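Local structure of PR domain zinc finger protein 2 (Homo sapiens, 2QPW) at residues Pro28-Leu33 / Lys55-Phe60; Thr48-Lys53 / Ile131-Glu136; Gly62-Arg67 / Met87-Thr92; Val79-Leu84 / Ile119-Tyr124. The protein methylates histone H3 using S-adenosyl-L-methionine, this chain being its PR (SET-related) methyltransferase domain, and may also act as a DNA-binding transcription factor. All blocks are in the same frame, centred on the assembly; numbering follows the deposited sequence.

Contact 1 of 4, residues Pro28-Leu33 / Lys55-Phe60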
loop_
_atom_site.group_PDB
_atom_site.type_symbol
_atom_site.label_atom_id
_atom_site.label_comp_id
_atom_site.label_asym_id
_atom_site.label_seq_id
_atom_site.Cartn_x
_atom_site.Cartn_y
_atom_site.Cartn_z
ATOM N N PRO A 28 -12.371 5.608 -2.889
ATOM C CA PRO A 28 -13.662 5.657 -2.215
ATOM C C PRO A 28 -13.689 6.806 -1.185
ATOM O O PRO A 28 -12.651 7.375 -0.873
ATOM C CB PRO A 28 -13.722 4.302 -1.486
ATOM C CG PRO A 28 -12.255 4.027 -1.153
ATOM C CD PRO A 28 -11.518 4.505 -2.374
ATOM N N GLU A 29 -14.884 7.124 -0.685
ATOM C CA GLU A 29 -15.074 8.263 0.218
ATOM C C GLU A 29 -14.179 8.219 1.467
ATOM O O GLU A 29 -13.692 9.273 1.890
ATOM C CB GLU A 29 -16.550 8.346 0.628
ATOM C CG GLU A 29 -16.954 9.634 1.380
ATOM C CD GLU A 29 -18.444 9.696 1.702
ATOM O OE1 GLU A 29 -19.247 8.981 1.060
ATOM O OE2 GLU A 29 -18.820 10.499 2.582
ATOM N N GLU A 30 -13.990 7.016 2.037
ATOM C CA GLU A 30 -13.280 6.751 3.334
ATOM C C GLU A 30 -11.830 7.166 3.373
ATOM O O GLU A 30 -11.231 7.200 4.467
ATOM C CB GLU A 30 -13.172 5.212 3.612
ATOM C CG GLU A 30 -14.402 4.439 3.685
ATOM C CD GLU A 30 -14.829 3.973 2.326
ATOM O OE1 GLU A 30 -14.555 2.809 1.986
ATOM O OE2 GLU A 30 -15.397 4.769 1.585
ATOM N N VAL A 31 -11.227 7.377 2.195
ATOM C CA VAL A 31 -9.794 7.691 2.121
ATOM C C VAL A 31 -9.460 8.911 1.252
ATOM O O VAL A 31 -10.275 9.321 0.380
ATOM C CB VAL A 31 -8.936 6.438 1.618
ATOM C CG1 VAL A 31 -9.249 5.212 2.484
ATOM C CG2 VAL A 31 -9.195 6.141 0.136
ATOM N N ARG A 32 -8.276 9.490 1.488
ATOM C CA ARG A 32 -7.743 10.577 0.632
ATOM C C ARG A 32 -6.236 10.413 0.493
ATOM O O ARG A 32 -5.593 9.799 1.364
ATOM C CB ARG A 32 -8.043 11.967 1.249
ATOM C CG ARG A 32 -7.248 12.297 2.521
ATOM C CD ARG A 32 -7.371 13.808 2.881
ATOM N NE ARG A 32 -8.752 14.143 3.260
ATOM C CZ ARG A 32 -9.617 14.807 2.486
ATOM N NH1 ARG A 32 -9.260 15.246 1.275
ATOM N NH2 ARG A 32 -10.843 15.043 2.925
ATOM N N LEU A 33 -5.668 10.970 -0.581
ATOM C CA LEU A 33 -4.192 11.019 -0.747
ATOM C C LEU A 33 -3.606 12.305 -0.158
ATOM O O LEU A 33 -4.170 13.401 -0.366
ATOM C CB LEU A 33 -3.818 10.919 -2.244
ATOM C CG LEU A 33 -4.296 9.664 -2.993
ATOM C CD1 LEU A 33 -3.611 9.631 -4.358
ATOM C CD2 LEU A 33 -3.956 8.385 -2.227
ATOM N N LYS A 55 -13.013 -4.020 6.913
ATOM C CA LYS A 55 -13.276 -3.362 5.630
ATOM C C LYS A 55 -12.193 -3.734 4.584
ATOM O O LYS A 55 -11.003 -3.628 4.887
ATOM C CB LYS A 55 -13.353 -1.838 5.817
ATOM C CG LYS A 55 -13.499 -0.989 4.530
ATOM C CD LYS A 55 -14.867 -1.221 3.795
ATOM C CE LYS A 55 -14.940 -0.352 2.521
ATOM N NZ LYS A 55 -16.222 -0.552 1.754
ATOM N N LYS A 56 -12.627 -4.142 3.382
ATOM C CA LYS A 56 -11.741 -4.574 2.269
ATOM C C LYS A 56 -11.560 -3.498 1.193
ATOM O O LYS A 56 -12.534 -2.887 0.737
ATOM C CB LYS A 56 -12.360 -5.805 1.603
ATOM C CG LYS A 56 -11.533 -6.463 0.535
ATOM C CD LYS A 56 -12.166 -7.807 0.168
ATOM C CE LYS A 56 -13.603 -7.698 -0.336
ATOM N NZ LYS A 56 -13.685 -7.257 -1.748
ATOM N N PHE A 57 -10.327 -3.285 0.768
ATOM C CA PHE A 57 -10.024 -2.360 -0.337
ATOM C C PHE A 57 -9.252 -3.110 -1.414
ATOM O O PHE A 57 -8.491 -4.024 -1.090
ATOM C CB PHE A 57 -9.143 -1.242 0.165
ATOM C CG PHE A 57 -9.786 -0.399 1.255
ATOM C CD1 PHE A 57 -9.327 -0.476 2.571
ATOM C CD2 PHE A 57 -10.807 0.486 0.941
ATOM C CE1 PHE A 57 -9.896 0.332 3.588
ATOM C CE2 PHE A 57 -11.403 1.266 1.931
ATOM C CZ PHE A 57 -10.943 1.194 3.257
ATOM N N GLY A 58 -9.413 -2.701 -2.670
ATOM C CA GLY A 58 -8.671 -3.328 -3.767
ATOM C C GLY A 58 -9.552 -3.675 -4.985
ATOM O O GLY A 58 -10.715 -3.261 -5.056
ATOM N N PRO A 59 -9.009 -4.441 -5.943
ATOM C CA PRO A 59 -7.702 -5.098 -5.843
ATOM C C PRO A 59 -6.513 -4.172 -6.090
ATOM O O PRO A 59 -6.620 -3.203 -6.863
ATOM C CB PRO A 59 -7.744 -6.120 -6.985
ATOM C CG PRO A 59 -8.690 -5.494 -8.006
ATOM C CD PRO A 59 -9.707 -4.751 -7.206
ATOM N N PHE A 60 -5.363 -4.531 -5.514
ATOM C CA PHE A 60 -4.059 -3.960 -5.927
ATOM C C PHE A 60 -3.748 -4.446 -7.341
ATOM O O PHE A 60 -3.790 -5.652 -7.592
ATOM C CB PHE A 60 -2.963 -4.406 -4.911
ATOM C CG PHE A 60 -1.569 -3.836 -5.158
ATOM C CD1 PHE A 60 -1.068 -2.821 -4.335
ATOM C CD2 PHE A 60 -0.733 -4.359 -6.160
ATOM C CE1 PHE A 60 0.232 -2.294 -4.534
ATOM C CE2 PHE A 60 0.576 -3.852 -6.367
ATOM C CZ PHE A 60 1.043 -2.796 -5.560
HETATM O O HOH W 1 -15.051 1.491 -0.008
#
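Pro28 and Phe57 mark where the two backbones come nearest, with their CA atoms still 9.0 Å apart, so residues 28-33 and 55-60 meet through side chains and not as neighbouring strands. The first segment makes a type I turn from Pro28 to Val31, closed weakly by Val31 N to Pro28 O, before entering strand 31-35; the second holds the short strand 56-57. The Phe57 ring fills the gap between them. Phe57 CE2 lies 4.2 Å from Pro28 CG, and Phe57 CZ is 4.4 Å from Val31 CG1, both partner carbons approaching obliquely. Glu30 reaches the same ring at its edge, where Glu30 OE1 is 3.5 Å from Phe57 CE2, an arrangement in which OE1 would meet the slightly positive rim.

In this SET-related fold of small sheets, strand 31-35 pairs with 43-47, while 56-57 pairs with 122-127. The aromatic ring therefore spans a junction between two sheets, and Trp99 meets it edge-to-face. A large, flat, apolar residue suits such a buried place.

Polar interactions gather at the more exposed end. The Glu30 chain bends at chi2 (87°); chi2 of Lys55 (66°) likewise turns CD aside, and the chain then runs straight to NZ. The two side chains cross at about a right angle. Glu30 OE1 touches Lys55 CE at 3.2 Å, whereas the salt bridge from Glu30 OE1 to Lys55 NZ is long at 3.8 Å. A water accepts from Lys55 NZ at 2.9 Å; its separation from Glu30 OE1 is too short for an ordinary hydrogen bond, which leaves that half of the bridge doubtful.

Contact 2 of 4, residues Thr48-Lys53 / Ile131-Glu136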
loop_
_atom_site.group_PDB
_atom_site.type_symbol
_atom_site.label_atom_id
_atom_site.label_comp_id
_atom_site.label_asym_id
_atom_site.label_seq_id
_atom_site.Cartn_x
_atom_site.Cartn_y
_atom_site.Cartn_z
ATOM N N THR A 48 -10.618 9.467 6.096
ATOM C CA THR A 48 -11.381 10.745 6.155
ATOM C C THR A 48 -12.550 10.667 7.141
ATOM O O THR A 48 -13.199 11.702 7.478
ATOM C CB THR A 48 -11.979 11.115 4.770
ATOM O OG1 THR A 48 -12.917 10.106 4.381
ATOM C CG2 THR A 48 -10.889 11.305 3.704
ATOM N N LYS A 49 -12.852 9.451 7.570
ATOM C CA LYS A 49 -14.001 9.148 8.428
ATOM C C LYS A 49 -13.746 7.786 9.097
ATOM O O LYS A 49 -12.796 7.083 8.703
ATOM C CB LYS A 49 -15.274 9.122 7.574
ATOM C CG LYS A 49 -15.412 8.002 6.567
ATOM C CD LYS A 49 -16.676 8.211 5.687
ATOM C CE LYS A 49 -17.914 7.728 6.430
ATOM N NZ LYS A 49 -19.170 7.624 5.609
ATOM N N PRO A 50 -14.549 7.410 10.118
ATOM C CA PRO A 50 -14.300 6.100 10.776
ATOM C C PRO A 50 -14.419 4.921 9.796
ATOM O O PRO A 50 -15.373 4.859 8.989
ATOM C CB PRO A 50 -15.417 6.011 11.843
ATOM C CG PRO A 50 -15.809 7.436 12.094
ATOM C CD PRO A 50 -15.674 8.138 10.751
ATOM N N ILE A 51 -13.448 4.012 9.869
ATOM C CA ILE A 51 -13.439 2.778 9.035
ATOM C C ILE A 51 -13.519 1.591 10.012
ATOM O O ILE A 51 -12.695 1.480 10.918
ATOM C CB ILE A 51 -12.140 2.679 8.142
ATOM C CG1 ILE A 51 -11.936 3.962 7.289
ATOM C CG2 ILE A 51 -12.220 1.420 7.203
ATOM C CD1 ILE A 51 -10.629 3.999 6.438
ATOM N N LEU A 52 -14.523 0.728 9.830
ATOM C CA LEU A 52 -14.708 -0.478 10.648
ATOM C C LEU A 52 -13.608 -1.540 10.457
ATOM O O LEU A 52 -12.990 -1.637 9.389
ATOM C CB LEU A 52 -16.050 -1.132 10.300
ATOM C CG LEU A 52 -17.325 -0.261 10.223
ATOM C CD1 LEU A 52 -18.595 -1.111 9.947
ATOM C CD2 LEU A 52 -17.457 0.504 11.485
ATOM N N LYS A 53 -13.374 -2.336 11.490
ATOM C CA LYS A 53 -12.511 -3.509 11.363
ATOM C C LYS A 53 -13.109 -4.444 10.311
ATOM O O LYS A 53 -14.341 -4.616 10.237
ATOM C CB LYS A 53 -12.396 -4.214 12.718
ATOM C CG LYS A 53 -11.453 -5.410 12.771
ATOM C CD LYS A 53 -11.435 -6.002 14.208
ATOM C CE LYS A 53 -10.535 -7.251 14.234
ATOM N NZ LYS A 53 -10.624 -7.972 15.533
ATOM N N ILE A 131 -10.077 2.230 12.130
ATOM C CA ILE A 131 -9.223 3.388 11.825
ATOM C C ILE A 131 -9.994 4.682 12.029
ATOM O O ILE A 131 -11.120 4.826 11.544
ATOM C CB ILE A 131 -8.610 3.317 10.394
ATOM C CG1 ILE A 131 -7.804 2.018 10.252
ATOM C CG2 ILE A 131 -7.635 4.487 10.164
ATOM C CD1 ILE A 131 -7.266 1.801 8.797
ATOM N N ALA A 132 -9.394 5.599 12.781
ATOM C CA ALA A 132 -10.044 6.914 13.063
ATOM C C ALA A 132 -9.760 7.956 11.986
ATOM O O ALA A 132 -8.695 7.941 11.364
ATOM C CB ALA A 132 -9.591 7.437 14.438
ATOM N N PRO A 133 -10.680 8.939 11.797
ATOM C CA PRO A 133 -10.368 9.987 10.822
ATOM C C PRO A 133 -9.045 10.705 11.164
ATOM O O PRO A 133 -8.704 10.874 12.351
ATOM C CB PRO A 133 -11.563 10.945 10.891
ATOM C CG PRO A 133 -12.522 10.372 11.873
ATOM C CD PRO A 133 -11.976 9.114 12.472
ATOM N N GLY A 134 -8.281 11.076 10.142
ATOM C CA GLY A 134 -6.954 11.683 10.358
ATOM C C GLY A 134 -5.799 10.720 10.670
ATOM O O GLY A 134 -4.672 11.175 10.932
ATOM N N GLU A 135 -6.057 9.398 10.670
ATOM C CA GLU A 135 -4.977 8.389 10.866
ATOM C C GLU A 135 -4.479 7.858 9.508
ATOM O O GLU A 135 -5.272 7.679 8.572
ATOM C CB GLU A 135 -5.403 7.200 11.782
ATOM C CG GLU A 135 -5.700 7.616 13.254
ATOM C CD GLU A 135 -6.075 6.457 14.209
ATOM O OE1 GLU A 135 -6.541 5.363 13.767
ATOM O OE2 GLU A 135 -5.937 6.681 15.451
ATOM N N GLU A 136 -3.181 7.587 9.427
ATOM C CA GLU A 136 -2.555 7.076 8.168
ATOM C C GLU A 136 -2.825 5.578 8.019
ATOM O O GLU A 136 -2.702 4.823 9.003
ATOM C CB GLU A 136 -1.026 7.351 8.135
ATOM C CG GLU A 136 -0.369 6.941 6.788
ATOM C CD GLU A 136 1.046 7.483 6.546
ATOM O OE1 GLU A 136 1.668 8.052 7.485
ATOM O OE2 GLU A 136 1.565 7.322 5.403
#
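Pro133 lays one flank of its ring along the backbone of residues 48-50, and its atoms meet that chain in sequence. Pro133 CB sits 3.9 Å from both Thr48 O and Lys49 N. Farther along the ring, Pro133 CG packs 3.9 Å from Lys49 CA and 4.0 Å from Pro50 CD, where the two proline rings cross obliquely. Pro133 CD closes the path 3.9 Å from Pro50 N. A rigid apolar ring suits this task, since it offers a broad flank of carbon at an otherwise exposed place.

The same proline occupies the second position of a type II beta turn from Ala132 to Glu135. Gly134 follows it with the positive phi (80°) that this turn demands and glycine readily adopts. Glu135 N donates to Ala132 O to close the turn, and Glu135 OE1 returns to accept from Ala132 N at 3.0 Å, with the donor above the carboxylate plane. The contact ties the loop between strands 43-47 and 56-57 to the loop between 122-127 and 138-139 of this SET-related PR domain.

Beside the turn, Ile51 and Ile131 form a single antiparallel bridge, a hydrogen-bonded pair: Ile51 N to Ile131 O and Ile131 N to Ile51 O are both 3.0 Å. Ile131 O also receives a CA-H...O contact from Pro50. The two isoleucines approach through their CB atoms, 4.2 Å apart, and Ile131, buried, also touches Ala47 and Asn113. At the other end Thr48 turns its OG1 to Glu29 O.

Contact 3 of 4, residues Gly62-Arg67 / Met87-Thr92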
loop_
_atom_site.group_PDB
_atom_site.type_symbol
_atom_site.label_atom_id
_atom_site.label_comp_id
_atom_site.label_asym_id
_atom_site.label_seq_id
_atom_site.Cartn_x
_atom_site.Cartn_y
_atom_site.Cartn_z
ATOM N N GLY A 62 -1.021 -4.080 -11.053
ATOM C CA GLY A 62 0.339 -3.706 -11.505
ATOM C C GLY A 62 0.749 -4.604 -12.666
ATOM O O GLY A 62 0.037 -5.555 -12.970
ATOM N N ASP A 63 1.876 -4.278 -13.314
ATOM C CA ASP A 63 2.418 -5.071 -14.437
ATOM C C ASP A 63 2.908 -6.438 -13.928
ATOM O O ASP A 63 3.544 -6.498 -12.883
ATOM C CB ASP A 63 3.600 -4.297 -15.082
ATOM C CG ASP A 63 3.165 -3.216 -16.085
ATOM O OD1 ASP A 63 1.954 -3.096 -16.459
ATOM O OD2 ASP A 63 4.086 -2.503 -16.548
ATOM N N LYS A 64 2.627 -7.513 -14.661
ATOM C CA LYS A 64 3.171 -8.864 -14.328
ATOM C C LYS A 64 4.624 -8.970 -14.820
ATOM O O LYS A 64 4.882 -8.776 -16.022
ATOM C CB LYS A 64 2.339 -9.945 -15.030
ATOM C CG LYS A 64 1.124 -10.358 -14.290
ATOM C CD LYS A 64 0.438 -11.587 -14.938
ATOM C CE LYS A 64 -1.065 -11.414 -14.722
ATOM N NZ LYS A 64 -1.808 -12.689 -14.760
ATOM N N LYS A 65 5.560 -9.232 -13.909
ATOM C CA LYS A 65 6.984 -9.335 -14.250
ATOM C C LYS A 65 7.632 -10.501 -13.482
ATOM O O LYS A 65 7.152 -10.893 -12.405
ATOM C CB LYS A 65 7.742 -8.046 -13.892
ATOM C CG LYS A 65 7.173 -6.742 -14.508
ATOM C CD LYS A 65 8.058 -5.571 -14.140
ATOM C CE LYS A 65 7.474 -4.265 -14.639
ATOM N NZ LYS A 65 8.365 -3.162 -14.232
ATOM N N LYS A 66 8.708 -11.067 -14.034
ATOM C CA LYS A 66 9.481 -12.081 -13.273
ATOM C C LYS A 66 10.253 -11.398 -12.141
ATOM O O LYS A 66 10.613 -10.219 -12.252
ATOM C CB LYS A 66 10.480 -12.836 -14.155
ATOM C CG LYS A 66 9.904 -13.489 -15.384
ATOM C CD LYS A 66 11.018 -14.208 -16.148
ATOM C CE LYS A 66 11.864 -13.203 -16.935
ATOM N NZ LYS A 66 13.088 -13.873 -17.455
ATOM N N ARG A 67 10.530 -12.148 -11.068
ATOM C CA ARG A 67 11.293 -11.583 -9.929
ATOM C C ARG A 67 12.590 -10.893 -10.366
ATOM O O ARG A 67 12.986 -9.858 -9.786
ATOM C CB ARG A 67 11.578 -12.655 -8.864
ATOM C CG ARG A 67 12.282 -12.127 -7.584
ATOM C CD ARG A 67 11.306 -11.303 -6.708
ATOM N NE ARG A 67 11.933 -10.277 -5.856
ATOM C CZ ARG A 67 12.266 -9.040 -6.251
ATOM N NH1 ARG A 67 12.077 -8.660 -7.506
ATOM N NH2 ARG A 67 12.813 -8.176 -5.394
ATOM N N MET A 87 4.729 -14.622 -10.075
ATOM C CA MET A 87 4.906 -13.375 -10.770
ATOM C C MET A 87 4.866 -12.188 -9.789
ATOM O O MET A 87 4.228 -12.282 -8.739
ATOM C CB MET A 87 3.874 -13.292 -11.920
ATOM C CG MET A 87 4.103 -14.527 -12.959
ATOM S SD MET A 87 5.579 -14.324 -13.980
ATOM C CE MET A 87 5.055 -12.916 -14.711
ATOM N N CYS A 88 5.622 -11.137 -10.083
ATOM C CA CYS A 88 5.536 -9.889 -9.300
ATOM C C CYS A 88 4.492 -9.005 -9.965
ATOM O O CYS A 88 4.470 -8.887 -11.205
ATOM C CB CYS A 88 6.878 -9.153 -9.294
ATOM S SG CYS A 88 8.179 -10.074 -8.471
ATOM N N ILE A 89 3.633 -8.385 -9.151
ATOM C CA ILE A 89 2.602 -7.437 -9.620
ATOM C C ILE A 89 3.156 -6.044 -9.258
ATOM O O ILE A 89 3.167 -5.684 -8.069
ATOM C CB ILE A 89 1.279 -7.731 -8.885
ATOM C CG1 ILE A 89 0.856 -9.210 -9.070
ATOM C CG2 ILE A 89 0.160 -6.773 -9.352
ATOM C CD1 ILE A 89 0.765 -9.706 -10.583
ATOM N N ASP A 90 3.671 -5.329 -10.260
ATOM C CA ASP A 90 4.573 -4.193 -10.032
ATOM C C ASP A 90 3.892 -2.858 -10.371
ATOM O O ASP A 90 3.560 -2.598 -11.542
ATOM C CB ASP A 90 5.836 -4.338 -10.904
ATOM C CG ASP A 90 6.887 -3.280 -10.599
ATOM O OD1 ASP A 90 6.771 -2.581 -9.564
ATOM O OD2 ASP A 90 7.863 -3.176 -11.387
ATOM N N ALA A 91 3.684 -2.033 -9.342
ATOM C CA ALA A 91 3.071 -0.710 -9.490
ATOM C C ALA A 91 4.100 0.403 -9.257
ATOM O O ALA A 91 3.730 1.550 -8.971
ATOM C CB ALA A 91 1.855 -0.546 -8.534
ATOM N N THR A 92 5.391 0.082 -9.375
ATOM C CA THR A 92 6.450 1.114 -9.281
ATOM C C THR A 92 6.134 2.339 -10.174
ATOM O O THR A 92 6.268 3.492 -9.729
ATOM C CB THR A 92 7.887 0.538 -9.574
ATOM O OG1 THR A 92 8.186 -0.508 -8.642
ATOM C CG2 THR A 92 8.938 1.606 -9.424
#
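Gly62 opens the pairing with its CA 3.4 Å from Asp90 O and its N against Ile89 CG2; a beta carbon here would run into the Asp90 carbonyl carbon, so glycine suits the place. Asp63 then exchanges two backbone bonds with Asp90, the one from Asp63 N entering 40° above the carbonyl plane of Asp90, while the Asp63 carboxylate pairs with Lys96. Lys64 forms a non-hydrogen-bonded pair with Ile89; Lys64 CG lies 3.8 Å from Ile89 CD1, the two side chains pointing the same way, and the Lys64 amine goes on to Tyr81 in a cation-pi contact. Lys65 pairs its backbone with Cys88 and extends beyond CG to bring NZ 2.9 Å from Asp90 OD2, a salt bridge on the anti side of the carboxylate. Lys71 is a second positive partner there, and Asp90 OD1 accepts from Thr92 N in an Asx turn and from Thr92 OG1. The Met87 chain bends twice, setting CE 3.7 Å from Lys65 O. Past Lys66, Arg67 rests its CD 3.8 Å from Cys88 SG.

Strand 63-65 is one edge of a three-stranded antiparallel sheet, with 85-90 at its centre and 76-81 along the other side.

Contact 4 of 4, residues Val79-Leu84 / Ile119-Tyr124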
loop_
_atom_site.group_PDB
_atom_site.type_symbol
_atom_site.label_atom_id
_atom_site.label_comp_id
_atom_site.label_asym_id
_atom_site.label_seq_id
_atom_site.Cartn_x
_atom_site.Cartn_y
_atom_site.Cartn_z
ATOM N N VAL A 79 2.296 -13.030 -6.650
ATOM C CA VAL A 79 1.064 -13.803 -6.795
ATOM C C VAL A 79 1.358 -14.920 -7.787
ATOM O O VAL A 79 2.002 -14.675 -8.798
ATOM C CB VAL A 79 -0.105 -12.937 -7.376
ATOM C CG1 VAL A 79 -1.336 -13.801 -7.637
ATOM C CG2 VAL A 79 -0.443 -11.768 -6.379
ATOM N N TYR A 80 0.892 -16.121 -7.481
ATOM C CA TYR A 80 1.142 -17.316 -8.318
ATOM C C TYR A 80 0.069 -17.446 -9.379
ATOM O O TYR A 80 -1.136 -17.367 -9.061
ATOM C CB TYR A 80 1.100 -18.581 -7.437
ATOM C CG TYR A 80 1.245 -19.885 -8.211
ATOM C CD1 TYR A 80 2.497 -20.296 -8.661
ATOM C CD2 TYR A 80 0.129 -20.673 -8.518
ATOM C CE1 TYR A 80 2.662 -21.479 -9.396
ATOM C CE2 TYR A 80 0.283 -21.900 -9.256
ATOM C CZ TYR A 80 1.550 -22.278 -9.679
ATOM O OH TYR A 80 1.730 -23.460 -10.397
ATOM N N TYR A 81 0.504 -17.715 -10.620
ATOM C CA TYR A 81 -0.427 -18.008 -11.737
ATOM C C TYR A 81 -0.159 -19.403 -12.318
ATOM O O TYR A 81 0.922 -19.648 -12.833
ATOM C CB TYR A 81 -0.300 -16.935 -12.840
ATOM C CG TYR A 81 -0.757 -15.584 -12.314
ATOM C CD1 TYR A 81 -2.075 -15.167 -12.454
ATOM C CD2 TYR A 81 0.139 -14.761 -11.610
ATOM C CE1 TYR A 81 -2.506 -13.933 -11.907
ATOM C CE2 TYR A 81 -0.273 -13.554 -11.054
ATOM C CZ TYR A 81 -1.595 -13.128 -11.213
ATOM O OH TYR A 81 -2.000 -11.889 -10.647
ATOM N N PRO A 82 -1.151 -20.295 -12.265
ATOM C CA PRO A 82 -0.935 -21.696 -12.734
ATOM C C PRO A 82 -0.376 -21.748 -14.151
ATOM O O PRO A 82 -0.919 -21.085 -15.045
ATOM C CB PRO A 82 -2.349 -22.270 -12.763
ATOM C CG PRO A 82 -3.127 -21.438 -11.826
ATOM C CD PRO A 82 -2.516 -20.081 -11.767
ATOM N N ASN A 83 0.721 -22.503 -14.348
ATOM C CA ASN A 83 1.337 -22.711 -15.679
ATOM C C ASN A 83 2.061 -21.494 -16.273
ATOM O O ASN A 83 2.568 -21.559 -17.425
ATOM C CB ASN A 83 0.282 -23.283 -16.670
ATOM C CG ASN A 83 -0.390 -24.507 -16.107
ATOM O OD1 ASN A 83 0.307 -25.437 -15.685
ATOM N ND2 ASN A 83 -1.744 -24.516 -16.040
ATOM N N LEU A 84 2.126 -20.412 -15.474
ATOM C CA LEU A 84 2.941 -19.218 -15.741
ATOM C C LEU A 84 4.046 -19.034 -14.672
ATOM O O LEU A 84 5.163 -18.616 -14.995
ATOM C CB LEU A 84 2.059 -17.937 -15.768
ATOM C CG LEU A 84 2.781 -16.644 -16.201
ATOM C CD1 LEU A 84 3.506 -16.703 -17.559
ATOM C CD2 LEU A 84 1.772 -15.424 -16.118
ATOM N N ILE A 119 -7.635 -12.864 -3.167
ATOM C CA ILE A 119 -8.954 -13.322 -3.661
ATOM C C ILE A 119 -8.950 -13.250 -5.193
ATOM O O ILE A 119 -8.595 -12.198 -5.776
ATOM C CB ILE A 119 -10.125 -12.400 -3.187
ATOM C CG1 ILE A 119 -10.080 -12.155 -1.666
ATOM C CG2 ILE A 119 -11.479 -13.010 -3.599
ATOM C CD1 ILE A 119 -10.990 -11.032 -1.209
ATOM N N ASN A 120 -9.363 -14.342 -5.851
ATOM C CA ASN A 120 -9.284 -14.439 -7.320
ATOM C C ASN A 120 -7.941 -13.992 -7.936
ATOM O O ASN A 120 -7.889 -13.257 -8.950
ATOM C CB ASN A 120 -10.456 -13.697 -7.972
ATOM C CG ASN A 120 -11.804 -14.176 -7.455
ATOM O OD1 ASN A 120 -11.977 -15.364 -7.153
ATOM N ND2 ASN A 120 -12.745 -13.246 -7.299
ATOM N N ARG A 121 -6.848 -14.470 -7.333
ATOM C CA ARG A 121 -5.497 -14.197 -7.813
ATOM C C ARG A 121 -5.149 -12.712 -7.872
ATOM O O ARG A 121 -4.405 -12.267 -8.769
ATOM C CB ARG A 121 -5.181 -14.913 -9.144
ATOM C CG ARG A 121 -5.589 -16.383 -9.113
ATOM C CD ARG A 121 -4.850 -17.254 -10.135
ATOM N NE ARG A 121 -5.395 -18.611 -10.106
ATOM C CZ ARG A 121 -5.037 -19.570 -9.241
ATOM N NH1 ARG A 121 -5.615 -20.767 -9.325
ATOM N NH2 ARG A 121 -4.091 -19.371 -8.324
ATOM N N ALA A 122 -5.687 -11.957 -6.917
ATOM C CA ALA A 122 -5.270 -10.555 -6.692
ATOM C C ALA A 122 -5.153 -10.241 -5.204
ATOM O O ALA A 122 -5.897 -10.787 -4.385
ATOM C CB ALA A 122 -6.262 -9.572 -7.358
ATOM N N ILE A 123 -4.274 -9.298 -4.871
ATOM C CA ILE A 123 -4.122 -8.836 -3.486
ATOM C C ILE A 123 -5.146 -7.751 -3.124
ATOM O O ILE A 123 -5.278 -6.771 -3.855
ATOM C CB ILE A 123 -2.670 -8.332 -3.257
ATOM C CG1 ILE A 123 -1.680 -9.486 -3.503
ATOM C CG2 ILE A 123 -2.485 -7.715 -1.856
ATOM C CD1 ILE A 123 -1.783 -10.652 -2.503
ATOM N N TYR A 124 -5.851 -7.938 -2.007
ATOM C CA TYR A 124 -6.699 -6.893 -1.405
ATOM C C TYR A 124 -6.102 -6.548 -0.030
ATOM O O TYR A 124 -5.357 -7.357 0.548
ATOM C CB TYR A 124 -8.129 -7.420 -1.216
ATOM C CG TYR A 124 -8.877 -7.631 -2.521
ATOM C CD1 TYR A 124 -9.897 -6.748 -2.921
ATOM C CD2 TYR A 124 -8.562 -8.708 -3.363
ATOM C CE1 TYR A 124 -10.588 -6.954 -4.154
ATOM C CE2 TYR A 124 -9.247 -8.919 -4.566
ATOM C CZ TYR A 124 -10.259 -8.028 -4.953
ATOM O OH TYR A 124 -10.956 -8.232 -6.168
HETATM O O HOH W 2 -2.686 -17.464 -7.086
#
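Val79 and Ile123 form the close, apolar end of this contact: Val79 CG2 meets Ile123 CG1 at 3.9 Å as the two side chains slide past each other in opposite directions. Val79 has CG1 anti to the backbone N (chi1 175°), which sends that second branch to Arg121 O, 3.6 Å away. Tyr81 borders the same carbonyl, its OH 3.1 Å from Arg121 O, and the ring's CE1 touches Arg121 CB. Branched apolar side chains suit this buried place, where the backbones, though running almost exactly antiparallel, stay too far apart to pair and side chains bridge the distance.

Toward solvent the packing gives way to a single long side chain. Arg121, extended from CG to NE, passes Tyr81 and spreads its guanidinium over Pro82, whose CD lies 3.5 Å from the guanidinium plane, beneath its centre. Proline suits this place because its ring gives the flat cation a carbon surface to rest on. At the guanidinium edge a water lies in plane and accepts from Arg121 NH2 at 2.7 Å; its approach to Tyr80 O is too short to be trusted as a bond. Tyr80 CD2, at the ring edge, is 4.4 Å from Arg121 NH2.

Both exposed ends are tight turns: Pro82 and Asn83 form the middle of a type II turn between strands 76-81 and 85-90, while Asn120 and Arg121, both with positive phi, link strands 104-119 and 122-127. Two hairpins of different sheets therefore meet here, with Val79 also leaning on Ile89 and Ile123 on Pro116.

Contact 1 touches each of the other three within the one PR domain. Its centre is 11 Å from that of contact 2, and the two join where Thr48 N lies 2.9 Å from Glu30 O. Contact 1 reaches contact 4 through Phe60 N, 2.8 Å from Ile123 O, and touches contact 3 where the Phe60 ring packs on Ile89 and Ala91. Contacts 3 and 4 share a sheet, Met87 O lying 2.9 Å from Val79 N, and their centres are 12 Å apart. Contact 2 stands at the far end, its nearest atoms about 16 Å from those of contact 3. None of the four includes a bound cofactor or histone peptide.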